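Protein HIRA (Homo sapiens, PDB 5YJE) cooperates with ASF1A to promote replication-independent chromatin assembly and is required for the periodic repression of histone gene transcription during the cell cycle. Local coordinates at residues Cys140-Leu148 with Leu154-Gln162. Numbering follows the deposited sequence.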
loop_
_atom_site.group_PDB
_atom_site.type_symbol
_atom_site.label_atom_id
_atom_site.label_comp_id
_atom_site.label_asym_id
_atom_site.label_seq_id
_atom_site.Cartn_x
_atom_site.Cartn_y
_atom_site.Cartn_z
ATOM N N CYS B 140 12.027 12.384 -15.031
ATOM C CA CYS B 140 11.494 11.176 -15.653
ATOM C C CYS B 140 12.619 10.239 -16.051
ATOM O O CYS B 140 13.693 10.665 -16.477
ATOM C CB CYS B 140 10.658 11.431 -16.913
ATOM S SG CYS B 140 9.611 12.786 -16.681
ATOM N N THR B 141 12.333 8.951 -15.910
ATOM C CA THR B 141 13.160 7.874 -16.416
ATOM C C THR B 141 12.182 6.868 -16.979
ATOM O O THR B 141 11.366 6.325 -16.227
ATOM C CB THR B 141 14.009 7.246 -15.303
ATOM O OG1 THR B 141 14.832 8.241 -14.688
ATOM C CG2 THR B 141 14.886 6.124 -15.848
ATOM N N GLY B 142 12.236 6.636 -18.281
ATOM C CA GLY B 142 11.220 5.778 -18.868
ATOM C C GLY B 142 9.833 6.284 -18.525
ATOM O O GLY B 142 9.516 7.469 -18.680
ATOM N N SER B 143 8.997 5.396 -18.020
ATOM C CA SER B 143 7.622 5.737 -17.678
ATOM C C SER B 143 7.454 6.144 -16.222
ATOM O O SER B 143 6.317 6.219 -15.737
ATOM C CB SER B 143 6.705 4.559 -18.001
ATOM O OG SER B 143 6.880 4.168 -19.355
ATOM N N TYR B 144 8.554 6.380 -15.508
ATOM C CA TYR B 144 8.505 6.811 -14.121
ATOM C C TYR B 144 8.596 8.330 -14.051
ATOM O O TYR B 144 9.491 8.941 -14.652
ATOM C CB TYR B 144 9.624 6.155 -13.308
ATOM C CG TYR B 144 9.472 4.645 -13.160
ATOM C CD1 TYR B 144 8.565 4.098 -12.255
ATOM C CD2 TYR B 144 10.240 3.768 -13.927
ATOM C CE1 TYR B 144 8.431 2.695 -12.116
ATOM C CE2 TYR B 144 10.101 2.375 -13.805
ATOM C CZ TYR B 144 9.203 1.848 -12.897
ATOM O OH TYR B 144 9.091 0.477 -12.777
ATOM N N VAL B 145 7.654 8.932 -13.333
ATOM C CA VAL B 145 7.607 10.368 -13.115
ATOM C C VAL B 145 7.776 10.607 -11.630
ATOM O O VAL B 145 7.075 9.998 -10.815
ATOM C CB VAL B 145 6.289 10.991 -13.625
ATOM C CG1 VAL B 145 6.242 12.488 -13.289
ATOM C CG2 VAL B 145 6.157 10.779 -15.131
ATOM N N MET B 146 8.707 11.483 -11.285
ATOM C CA MET B 146 9.019 11.816 -9.906
ATOM C C MET B 146 8.780 13.306 -9.696
ATOM O O MET B 146 9.282 14.131 -10.456
ATOM C CB MET B 146 10.465 11.438 -9.569
ATOM C CG MET B 146 10.868 11.796 -8.149
ATOM S SD MET B 146 12.495 11.173 -7.625
ATOM C CE MET B 146 13.665 12.091 -8.579
ATOM N N ALA B 147 8.013 13.644 -8.671
ATOM C CA ALA B 147 7.779 15.026 -8.290
ATOM C C ALA B 147 8.309 15.262 -6.877
ATOM O O ALA B 147 7.960 14.523 -5.945
ATOM C CB ALA B 147 6.288 15.362 -8.376
ATOM N N LEU B 148 9.158 16.278 -6.730
ATOM C CA LEU B 148 9.617 16.779 -5.434
ATOM C C LEU B 148 8.936 18.119 -5.175
ATOM O O LEU B 148 9.086 19.053 -5.972
ATOM C CB LEU B 148 11.141 16.953 -5.412
ATOM C CG LEU B 148 12.092 15.884 -4.848
ATOM C CD1 LEU B 148 12.243 14.685 -5.763
ATOM C CD2 LEU B 148 13.451 16.493 -4.609
ATOM N N LEU B 154 8.244 13.616 -1.822
ATOM C CA LEU B 154 8.736 12.995 -3.038
ATOM C C LEU B 154 7.704 11.972 -3.473
ATOM O O LEU B 154 7.214 11.193 -2.643
ATOM C CB LEU B 154 10.101 12.323 -2.777
ATOM C CG LEU B 154 10.902 11.717 -3.941
ATOM C CD1 LEU B 154 12.359 11.569 -3.506
ATOM C CD2 LEU B 154 10.382 10.389 -4.430
ATOM N N SER B 155 7.366 11.973 -4.756
ATOM C CA SER B 155 6.419 11.006 -5.293
ATOM C C SER B 155 6.969 10.414 -6.577
ATOM O O SER B 155 7.683 11.077 -7.339
ATOM C CB SER B 155 5.050 11.615 -5.587
ATOM O OG SER B 155 4.390 12.042 -4.414
ATOM N N VAL B 156 6.662 9.144 -6.795
ATOM C CA VAL B 156 7.045 8.463 -8.023
ATOM C C VAL B 156 5.838 7.679 -8.501
ATOM O O VAL B 156 5.203 6.957 -7.725
ATOM C CB VAL B 156 8.260 7.527 -7.854
ATOM C CG1 VAL B 156 8.632 6.885 -9.194
ATOM C CG2 VAL B 156 9.453 8.282 -7.262
ATOM N N TRP B 157 5.504 7.851 -9.767
ATOM C CA TRP B 157 4.430 7.111 -10.393
ATOM C C TRP B 157 4.978 6.378 -11.599
ATOM O O TRP B 157 5.838 6.895 -12.323
ATOM C CB TRP B 157 3.292 8.028 -10.817
ATOM C CG TRP B 157 2.612 8.726 -9.697
ATOM C CD1 TRP B 157 1.591 8.246 -8.920
ATOM C CD2 TRP B 157 2.867 10.062 -9.249
ATOM N NE1 TRP B 157 1.206 9.200 -7.999
ATOM C CE2 TRP B 157 1.974 10.325 -8.182
ATOM C CE3 TRP B 157 3.759 11.060 -9.648
ATOM C CZ2 TRP B 157 1.956 11.543 -7.510
ATOM C CZ3 TRP B 157 3.744 12.275 -8.979
ATOM C CH2 TRP B 157 2.847 12.507 -7.927
ATOM N N ASP B 158 4.501 5.156 -11.770
ATOM C CA ASP B 158 4.691 4.395 -12.997
ATOM C C ASP B 158 3.513 4.770 -13.886
ATOM O O ASP B 158 2.410 4.257 -13.710
ATOM C CB ASP B 158 4.743 2.903 -12.675
ATOM C CG ASP B 158 4.921 2.027 -13.900
ATOM O OD1 ASP B 158 4.658 2.465 -15.039
ATOM O OD2 ASP B 158 5.283 0.851 -13.712
ATOM N N VAL B 159 3.719 5.689 -14.832
ATOM C CA VAL B 159 2.553 6.105 -15.617
ATOM C C VAL B 159 2.162 5.030 -16.622
ATOM O O VAL B 159 1.011 4.993 -17.060
ATOM C CB VAL B 159 2.761 7.458 -16.335
ATOM C CG1 VAL B 159 3.082 8.557 -15.326
ATOM C CG2 VAL B 159 3.828 7.344 -17.370
ATOM N N HIS B 160 3.083 4.137 -16.987
ATOM C CA HIS B 160 2.716 3.030 -17.860
ATOM C C HIS B 160 1.742 2.090 -17.167
ATOM O O HIS B 160 0.668 1.794 -17.702
ATOM C CB HIS B 160 3.959 2.269 -18.314
ATOM C CG HIS B 160 3.673 1.198 -19.325
ATOM N ND1 HIS B 160 3.402 1.478 -20.649
ATOM C CD2 HIS B 160 3.619 -0.152 -19.205
ATOM C CE1 HIS B 160 3.194 0.346 -21.300
ATOM N NE2 HIS B 160 3.319 -0.657 -20.447
ATOM N N ARG B 161 2.094 1.613 -15.966
ATOM C CA ARG B 161 1.157 0.797 -15.206
ATOM C C ARG B 161 0.082 1.629 -14.518
ATOM O O ARG B 161 -0.939 1.073 -14.102
ATOM C CB ARG B 161 1.897 -0.052 -14.168
ATOM C CG ARG B 161 2.869 -1.073 -14.754
ATOM C CD ARG B 161 3.494 -1.952 -13.646
ATOM N NE ARG B 161 4.500 -2.901 -14.150
ATOM C CZ ARG B 161 5.819 -2.820 -13.936
ATOM N NH1 ARG B 161 6.333 -1.831 -13.207
ATOM N NH2 ARG B 161 6.634 -3.746 -14.441
ATOM N N GLN B 162 0.280 2.942 -14.403
ATOM C CA GLN B 162 -0.663 3.832 -13.717
ATOM C C GLN B 162 -0.819 3.458 -12.243
ATOM O O GLN B 162 -1.912 3.502 -11.674
ATOM C CB GLN B 162 -2.022 3.867 -14.418
ATOM C CG GLN B 162 -1.950 4.308 -15.850
ATOM C CD GLN B 162 -3.299 4.211 -16.527
ATOM O OE1 GLN B 162 -4.296 3.818 -15.904
ATOM N NE2 GLN B 162 -3.351 4.591 -17.795
#
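Met146 and Val156 face each other in the middle of an antiparallel beta hairpin, the two inner strands of a four-stranded sheet consistent with a beta-propeller blade in the C-terminal part of HIRA. Backbone bonds tie Val145 to Trp157 and Ala147 to Ser155 in both directions. On the face of Tyr144, Met146 and Leu148, Val156 CG2 lies on CB and CG of Met146, whose extended first two torsions (chi1 178°, chi2 172°) carry SD out to 3.9 Å from Leu154 CD2. Leu154 thus wedges between Met146 and Leu148, which runs alongside it with Leu148 CD1 3.7 Å from Leu154 CG. Ile185 and Leu187, from strand 184-187 of the next sheet, pack on Met146. On the reverse face the indole of Trp157 reaches along the hairpin, its edge atom CZ3 meeting Ala147 CB at 4.0 Å; its NE1 bonds to Leu209 O of the second subunit, linking this sheet to that neighbouring chain of the trimer. Beyond the strand, Val159 CG1 fits against Val145 CG2 at 3.8 Å. Tyr144 CE1 slants to 3.7 Å from Asp158 CB. Arg161 NH1 makes a salt bridge to Asp158 OD2, and Arg161 N meets Asp158 OD1 from above the carboxylate plane at 2.9 Å, an Asx motif. Were Asp158 an alanine, the guanidinium would probably lose this partner and the turn its Asx bond. Ser143 O accepts from Val159 N at 2.8 Å.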